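Local structure of Ras GTPase-activating-like protein IQGAP2 (Homo sapiens, 5CJP) at residues Lys66-Ala71 with Ile94-Ser99; Asn24-Ala29 with Tyr52-Asn57. The protein is a scaffold protein whose GAP-related domain probably binds GTP-loaded Rho-family GTPases such as Cdc42 without stimulating GTP hydrolysis. All coordinates share one frame; numbering follows the deposited sequence.

Both contacts are small, buried and apolar, with no hydrogen bond across either one. In each, an aliphatic carbon sits over the face of one aromatic ring. Contact 1 lies nearer the centre of the chain, its own centre about 12 Å away, and joins helix 58-79 to helix 92-102. Contact 2 is about 18 Å from that centre and joins helix 25-34 to the end of helix 37-54. It borders the bound GTP and another protein chain, which it meets through both polar and apolar contacts. No other protein chain touches contact 1. The two sites share no helix but adjoin: Met96 CE and Leu67 CD1 of contact 1 both pack on Ala29 CB of helix 25-34.

Contact 1: residues Lys66-Ala71 with Ile94-Ser99; sequences KLFKTA and IKMVVS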
loop_
_atom_site.group_PDB
_atom_site.type_symbol
_atom_site.label_atom_id
_atom_site.label_comp_id
_atom_site.label_asym_id
_atom_site.label_seq_id
_atom_site.Cartn_x
_atom_site.Cartn_y
_atom_site.Cartn_z
ATOM N N LYS E 66 -8.495 -29.205 -6.666
ATOM C CA LYS E 66 -9.710 -30.001 -6.743
ATOM C C LYS E 66 -10.826 -29.162 -7.319
ATOM O O LYS E 66 -11.708 -29.680 -8.002
ATOM C CB LYS E 66 -10.087 -30.526 -5.363
ATOM C CG LYS E 66 -8.964 -31.335 -4.740
ATOM C CD LYS E 66 -8.610 -32.561 -5.589
ATOM C CE LYS E 66 -9.759 -33.564 -5.618
ATOM N NZ LYS E 66 -9.319 -34.883 -6.146
ATOM N N LEU E 67 -10.783 -27.859 -7.061
ATOM C CA LEU E 67 -11.801 -26.958 -7.590
ATOM C C LEU E 67 -11.635 -26.943 -9.108
ATOM O O LEU E 67 -12.593 -27.120 -9.856
ATOM C CB LEU E 67 -11.602 -25.554 -7.019
ATOM C CG LEU E 67 -12.637 -24.457 -7.269
ATOM C CD1 LEU E 67 -12.067 -23.434 -8.186
ATOM C CD2 LEU E 67 -13.927 -25.046 -7.799
ATOM N N PHE E 68 -10.405 -26.733 -9.559
ATOM C CA PHE E 68 -10.105 -26.718 -10.989
ATOM C C PHE E 68 -10.559 -28.012 -11.645
ATOM O O PHE E 68 -11.234 -27.993 -12.689
ATOM C CB PHE E 68 -8.603 -26.551 -11.216
ATOM C CG PHE E 68 -8.124 -25.153 -11.023
ATOM C CD1 PHE E 68 -6.770 -24.893 -10.837
ATOM C CD2 PHE E 68 -9.024 -24.080 -11.051
ATOM C CE1 PHE E 68 -6.314 -23.578 -10.683
ATOM C CE2 PHE E 68 -8.579 -22.771 -10.900
ATOM C CZ PHE E 68 -7.226 -22.515 -10.718
ATOM N N LYS E 69 -10.195 -29.132 -11.025
ATOM C CA LYS E 69 -10.548 -30.443 -11.547
ATOM C C LYS E 69 -12.044 -30.640 -11.777
ATOM O O LYS E 69 -12.492 -30.872 -12.907
ATOM C CB LYS E 69 -10.046 -31.539 -10.609
ATOM C CG LYS E 69 -10.102 -32.913 -11.242
ATOM C CD LYS E 69 -9.864 -34.031 -10.256
ATOM C CE LYS E 69 -11.133 -34.333 -9.480
ATOM N NZ LYS E 69 -11.029 -35.612 -8.703
ATOM N N THR E 70 -12.823 -30.554 -10.710
ATOM C CA THR E 70 -14.251 -30.769 -10.844
ATOM C C THR E 70 -14.912 -29.792 -11.811
ATOM O O THR E 70 -15.859 -30.157 -12.507
ATOM C CB THR E 70 -14.946 -30.672 -9.495
ATOM O OG1 THR E 70 -15.138 -29.296 -9.171
ATOM C CG2 THR E 70 -14.096 -31.319 -8.420
ATOM N N ALA E 71 -14.415 -28.562 -11.858
ATOM C CA ALA E 71 -14.974 -27.560 -12.760
ATOM C C ALA E 71 -14.635 -27.912 -14.203
ATOM O O ALA E 71 -15.460 -27.743 -15.098
ATOM C CB ALA E 71 -14.439 -26.154 -12.413
ATOM N N ILE E 94 -10.214 -22.853 -17.616
ATOM C CA ILE E 94 -8.909 -22.971 -18.239
ATOM C C ILE E 94 -8.206 -21.618 -18.225
ATOM O O ILE E 94 -6.989 -21.531 -18.059
ATOM C CB ILE E 94 -9.053 -23.502 -19.660
ATOM C CG1 ILE E 94 -9.448 -24.988 -19.593
ATOM C CG2 ILE E 94 -7.753 -23.316 -20.442
ATOM C CD1 ILE E 94 -8.425 -25.804 -18.946
ATOM N N LYS E 95 -8.980 -20.554 -18.365
ATOM C CA LYS E 95 -8.436 -19.198 -18.355
ATOM C C LYS E 95 -7.819 -18.922 -16.988
ATOM O O LYS E 95 -6.746 -18.323 -16.876
ATOM C CB LYS E 95 -9.561 -18.193 -18.624
ATOM C CG LYS E 95 -9.103 -16.820 -19.059
ATOM C CD LYS E 95 -10.294 -15.945 -19.380
ATOM C CE LYS E 95 -11.204 -16.605 -20.428
ATOM N NZ LYS E 95 -12.581 -15.973 -20.554
ATOM N N MET E 96 -8.493 -19.379 -15.944
ATOM C CA MET E 96 -8.015 -19.159 -14.590
ATOM C C MET E 96 -6.836 -20.069 -14.289
ATOM O O MET E 96 -5.860 -19.661 -13.644
ATOM C CB MET E 96 -9.145 -19.407 -13.598
ATOM C CG MET E 96 -8.769 -19.128 -12.158
ATOM S SD MET E 96 -10.254 -18.925 -11.167
ATOM C CE MET E 96 -9.861 -19.975 -9.914
ATOM N N VAL E 97 -6.924 -21.305 -14.767
ATOM C CA VAL E 97 -5.858 -22.262 -14.554
ATOM C C VAL E 97 -4.583 -21.714 -15.142
ATOM O O VAL E 97 -3.530 -21.803 -14.521
ATOM C CB VAL E 97 -6.169 -23.620 -15.216
ATOM C CG1 VAL E 97 -4.875 -24.435 -15.393
ATOM C CG2 VAL E 97 -7.158 -24.381 -14.353
ATOM N N VAL E 98 -4.682 -21.146 -16.340
ATOM C CA VAL E 98 -3.519 -20.582 -17.011
ATOM C C VAL E 98 -2.940 -19.358 -16.324
ATOM O O VAL E 98 -1.737 -19.286 -16.138
ATOM C CB VAL E 98 -3.837 -20.224 -18.474
ATOM C CG1 VAL E 98 -2.716 -19.371 -19.072
ATOM C CG2 VAL E 98 -4.013 -21.503 -19.272
ATOM N N SER E 99 -3.783 -18.398 -15.951
ATOM C CA SER E 99 -3.305 -17.189 -15.282
ATOM C C SER E 99 -2.689 -17.513 -13.943
ATOM O O SER E 99 -1.596 -17.072 -13.631
ATOM C CB SER E 99 -4.441 -16.191 -15.042
ATOM O OG SER E 99 -4.973 -15.680 -16.250
#
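Phe68, Met96 and Val97 make a buried, apolar helix-helix contact in the interior of the GAP-related domain. Phe68 comes from helix 58-79, and the other two from helix 92-102. Val97 CG2 lies over the centre of the Phe68 ring as a CH-pi contact. It is 3.6 Å from the ring centroid, with the approach 13° off the ring normal. Met96 comes to the same ring from its edge. Its CE meets Phe68 CE2 and CZ, and its CG lies 3.9 Å from CE2. The Met96 CG is anti to the backbone N (chi1 -177°) and the chain bends at chi3, which brings the methyl back to the ring edge. Leu67 CD1 is a looser neighbour of Met96 CE, at 4.5 Å. The two segments run nearly antiparallel, with axes 10.7 Å apart at an angle of 150°. The pair belongs to the all-helical fold of Ras-GAP-type domains, and the large Phe68 side chain spans the distance between the axes. Helix 200-216 adds Ile205, which touches both Phe68 and Val97. Met96 also packs on Met44, Ile48 and Leu51 of helix 37-54. Within helix 92-102, Ser99 OG also bonds to Lys95 O.

Contact 2: residues Asn24-Ala29 with Tyr52-Asn57; sequences NPLYLA and YNYASN. With GTP (guanosine-5'-triphosphate), chain G.
Pro25 and Leu26 both pack on the phenol ring of Tyr54. Pro25 CG stands over one face of the ring, displaced toward its rim. It is 3.9 Å from the ring centroid and 19° off the normal, a CH-pi contact. Leu26 reaches the far end of the ring: its CG is 3.9 Å from Tyr54 CE2, and its CD1 is 3.7 Å from Tyr54 OH. The Tyr54 CG is anti to the backbone N (chi1 -178°), which sends the ring across to helix 25-34. An alanine here is likely to leave a gap beside Pro25 and Leu26 and so weaken the tie between helices 25-34 and 37-54. Asn24 caps helix 25-34. Its OD1 accepts from Tyr27 N at 3.2 Å, with the donor above the carbonyl plane. Leu63 of helix 58-79 touches both Leu26 and Tyr54. Beyond the helix end, Ser56 OG bonds to Asn53 O at 2.7 Å. Asn57 then borders the GTP ribose near O4', and its ND2 bonds to the backbone of the partner protein. Tyr54 also packs on an aromatic side chain of that protein. With no hydrogen bond across it, the contact rests on apolar and CH-pi packing at Tyr54, while the side-chain amides of Asn53 and Asn57 bond to the partner chain.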
loop_
_atom_site.group_PDB
_atom_site.type_symbol
_atom_site.label_atom_id
_atom_site.label_comp_id
_atom_site.label_asym_id
_atom_site.label_seq_id
_atom_site.Cartn_x
_atom_site.Cartn_y
_atom_site.Cartn_z
ATOM N N ASN E 24 -14.046 -17.048 1.456
ATOM C CA ASN E 24 -14.319 -18.228 0.661
ATOM C C ASN E 24 -14.009 -18.007 -0.824
ATOM O O ASN E 24 -14.899 -18.028 -1.675
ATOM C CB ASN E 24 -15.781 -18.596 0.885
ATOM C CG ASN E 24 -16.138 -19.950 0.332
ATOM O OD1 ASN E 24 -15.280 -20.672 -0.176
ATOM N ND2 ASN E 24 -17.417 -20.305 0.428
ATOM N N PRO E 25 -12.730 -17.774 -1.149
ATOM C CA PRO E 25 -12.352 -17.553 -2.553
ATOM C C PRO E 25 -12.636 -18.756 -3.452
ATOM O O PRO E 25 -12.966 -18.598 -4.639
ATOM C CB PRO E 25 -10.866 -17.180 -2.477
ATOM C CG PRO E 25 -10.410 -17.711 -1.113
ATOM C CD PRO E 25 -11.597 -17.550 -0.228
ATOM N N LEU E 26 -12.538 -19.956 -2.886
ATOM C CA LEU E 26 -12.825 -21.159 -3.663
ATOM C C LEU E 26 -14.229 -21.113 -4.236
ATOM O O LEU E 26 -14.454 -21.464 -5.406
ATOM C CB LEU E 26 -12.686 -22.402 -2.801
ATOM C CG LEU E 26 -11.265 -22.737 -2.374
ATOM C CD1 LEU E 26 -11.324 -23.940 -1.456
ATOM C CD2 LEU E 26 -10.396 -23.021 -3.593
ATOM N N TYR E 27 -15.175 -20.681 -3.410
ATOM C CA TYR E 27 -16.561 -20.598 -3.830
ATOM C C TYR E 27 -16.753 -19.409 -4.778
ATOM O O TYR E 27 -17.563 -19.464 -5.712
ATOM C CB TYR E 27 -17.465 -20.516 -2.585
ATOM C CG TYR E 27 -18.944 -20.414 -2.892
ATOM C CD1 TYR E 27 -19.579 -21.367 -3.689
ATOM C CD2 TYR E 27 -19.701 -19.333 -2.434
ATOM C CE1 TYR E 27 -20.929 -21.252 -4.037
ATOM C CE2 TYR E 27 -21.046 -19.202 -2.777
ATOM C CZ TYR E 27 -21.650 -20.171 -3.581
ATOM O OH TYR E 27 -22.963 -20.052 -3.938
ATOM N N LEU E 28 -15.999 -18.332 -4.561
ATOM C CA LEU E 28 -16.100 -17.167 -5.452
ATOM C C LEU E 28 -15.677 -17.650 -6.847
ATOM O O LEU E 28 -16.369 -17.397 -7.848
ATOM C CB LEU E 28 -15.165 -16.045 -5.003
ATOM C CG LEU E 28 -15.619 -14.619 -5.333
ATOM C CD1 LEU E 28 -14.436 -13.705 -5.466
ATOM C CD2 LEU E 28 -16.374 -14.593 -6.608
ATOM N N ALA E 29 -14.531 -18.335 -6.900
ATOM C CA ALA E 29 -14.012 -18.879 -8.146
ATOM C C ALA E 29 -15.080 -19.721 -8.829
ATOM O O ALA E 29 -15.324 -19.575 -10.031
ATOM C CB ALA E 29 -12.783 -19.734 -7.880
ATOM N N TYR E 52 -3.540 -16.197 -5.178
ATOM C CA TYR E 52 -2.087 -16.282 -5.055
ATOM C C TYR E 52 -1.689 -16.386 -3.593
ATOM O O TYR E 52 -0.819 -17.168 -3.247
ATOM C CB TYR E 52 -1.382 -15.059 -5.661
ATOM C CG TYR E 52 -1.421 -14.942 -7.173
ATOM C CD1 TYR E 52 -1.371 -16.074 -7.992
ATOM C CD2 TYR E 52 -1.458 -13.677 -7.791
ATOM C CE1 TYR E 52 -1.364 -15.955 -9.378
ATOM C CE2 TYR E 52 -1.444 -13.546 -9.172
ATOM C CZ TYR E 52 -1.393 -14.686 -9.960
ATOM O OH TYR E 52 -1.346 -14.555 -11.335
ATOM N N ASN E 53 -2.325 -15.598 -2.737
ATOM C CA ASN E 53 -2.015 -15.633 -1.306
ATOM C C ASN E 53 -2.713 -16.823 -0.660
ATOM O O ASN E 53 -2.147 -17.502 0.189
ATOM C CB ASN E 53 -2.480 -14.342 -0.618
ATOM C CG ASN E 53 -2.344 -14.404 0.886
ATOM O OD1 ASN E 53 -1.239 -14.377 1.427
ATOM N ND2 ASN E 53 -3.480 -14.506 1.578
ATOM N N TYR E 54 -3.944 -17.073 -1.074
ATOM C CA TYR E 54 -4.698 -18.179 -0.509
ATOM C C TYR E 54 -4.037 -19.545 -0.754
ATOM O O TYR E 54 -3.940 -20.360 0.152
ATOM C CB TYR E 54 -6.127 -18.175 -1.063
ATOM C CG TYR E 54 -6.974 -19.273 -0.490
ATOM C CD1 TYR E 54 -7.520 -19.157 0.776
ATOM C CD2 TYR E 54 -7.187 -20.474 -1.204
ATOM C CE1 TYR E 54 -8.259 -20.205 1.336
ATOM C CE2 TYR E 54 -7.929 -21.526 -0.651
ATOM C CZ TYR E 54 -8.455 -21.380 0.609
ATOM O OH TYR E 54 -9.202 -22.384 1.148
ATOM N N ALA E 55 -3.568 -19.798 -1.971
ATOM C CA ALA E 55 -2.955 -21.094 -2.287
ATOM C C ALA E 55 -1.469 -21.086 -2.107
ATOM O O ALA E 55 -0.773 -21.845 -2.756
ATOM C CB ALA E 55 -3.281 -21.514 -3.710
ATOM N N SER E 56 -0.967 -20.236 -1.231
ATOM C CA SER E 56 0.465 -20.195 -1.016
ATOM C C SER E 56 0.956 -21.364 -0.168
ATOM O O SER E 56 2.155 -21.603 -0.085
ATOM C CB SER E 56 0.873 -18.861 -0.392
ATOM O OG SER E 56 0.212 -18.619 0.836
ATOM N N ASN E 57 0.035 -22.088 0.469
ATOM C CA ASN E 57 0.403 -23.254 1.270
ATOM C C ASN E 57 -0.258 -24.456 0.631
ATOM O O ASN E 57 -1.355 -24.340 0.094
ATOM C CB ASN E 57 -0.030 -23.059 2.711
ATOM C CG ASN E 57 0.779 -21.994 3.400
ATOM O OD1 ASN E 57 1.934 -22.209 3.734
ATOM N ND2 ASN E 57 0.185 -20.833 3.600
HETATM P PG GTP G . -2.423 -14.200 7.899
HETATM O O1G GTP G . -1.511 -12.906 8.192
HETATM O O2G GTP G . -3.457 -14.405 8.941
HETATM O O3G GTP G . -3.068 -13.975 6.444
HETATM O O3B GTP G . -1.393 -15.426 7.719
HETATM P PB GTP G . -1.155 -16.535 8.867
HETATM O O1B GTP G . 0.271 -16.472 9.255
HETATM O O2B GTP G . -2.182 -16.373 9.921
HETATM O O3A GTP G . -1.462 -17.892 8.053
HETATM P PA GTP G . -1.989 -19.213 8.814
HETATM O O1A GTP G . -1.317 -19.281 10.133
HETATM O O2A GTP G . -3.467 -19.237 8.761
HETATM O "O5'" GTP G . -1.422 -20.380 7.861
HETATM C "C5'" GTP G . -1.956 -20.537 6.544
HETATM C "C4'" GTP G . -1.803 -21.988 6.092
HETATM O "O4'" GTP G . -0.436 -22.420 6.159
HETATM C "C3'" GTP G . -2.524 -22.897 7.085
HETATM O "O3'" GTP G . -3.921 -22.886 6.772
HETATM C "C2'" GTP G . -1.908 -24.226 6.662
HETATM O "O2'" GTP G . -2.461 -24.653 5.415
HETATM C "C1'" GTP G . -0.445 -23.828 6.454
HETATM N N9 GTP G . 0.349 -24.032 7.686
HETATM C C8 GTP G . 0.435 -23.209 8.730
HETATM N N7 GTP G . 1.294 -23.708 9.614
HETATM C C5 GTP G . 1.758 -24.867 9.140
HETATM C C6 GTP G . 2.670 -25.795 9.610
HETATM O O6 GTP G . 3.236 -25.657 10.696
HETATM N N1 GTP G . 2.945 -26.920 8.818
HETATM C C2 GTP G . 2.290 -27.079 7.592
HETATM N N2 GTP G . 2.521 -28.159 6.851
HETATM N N3 GTP G . 1.419 -26.154 7.168
HETATM C C4 GTP G . 1.148 -25.069 7.906
#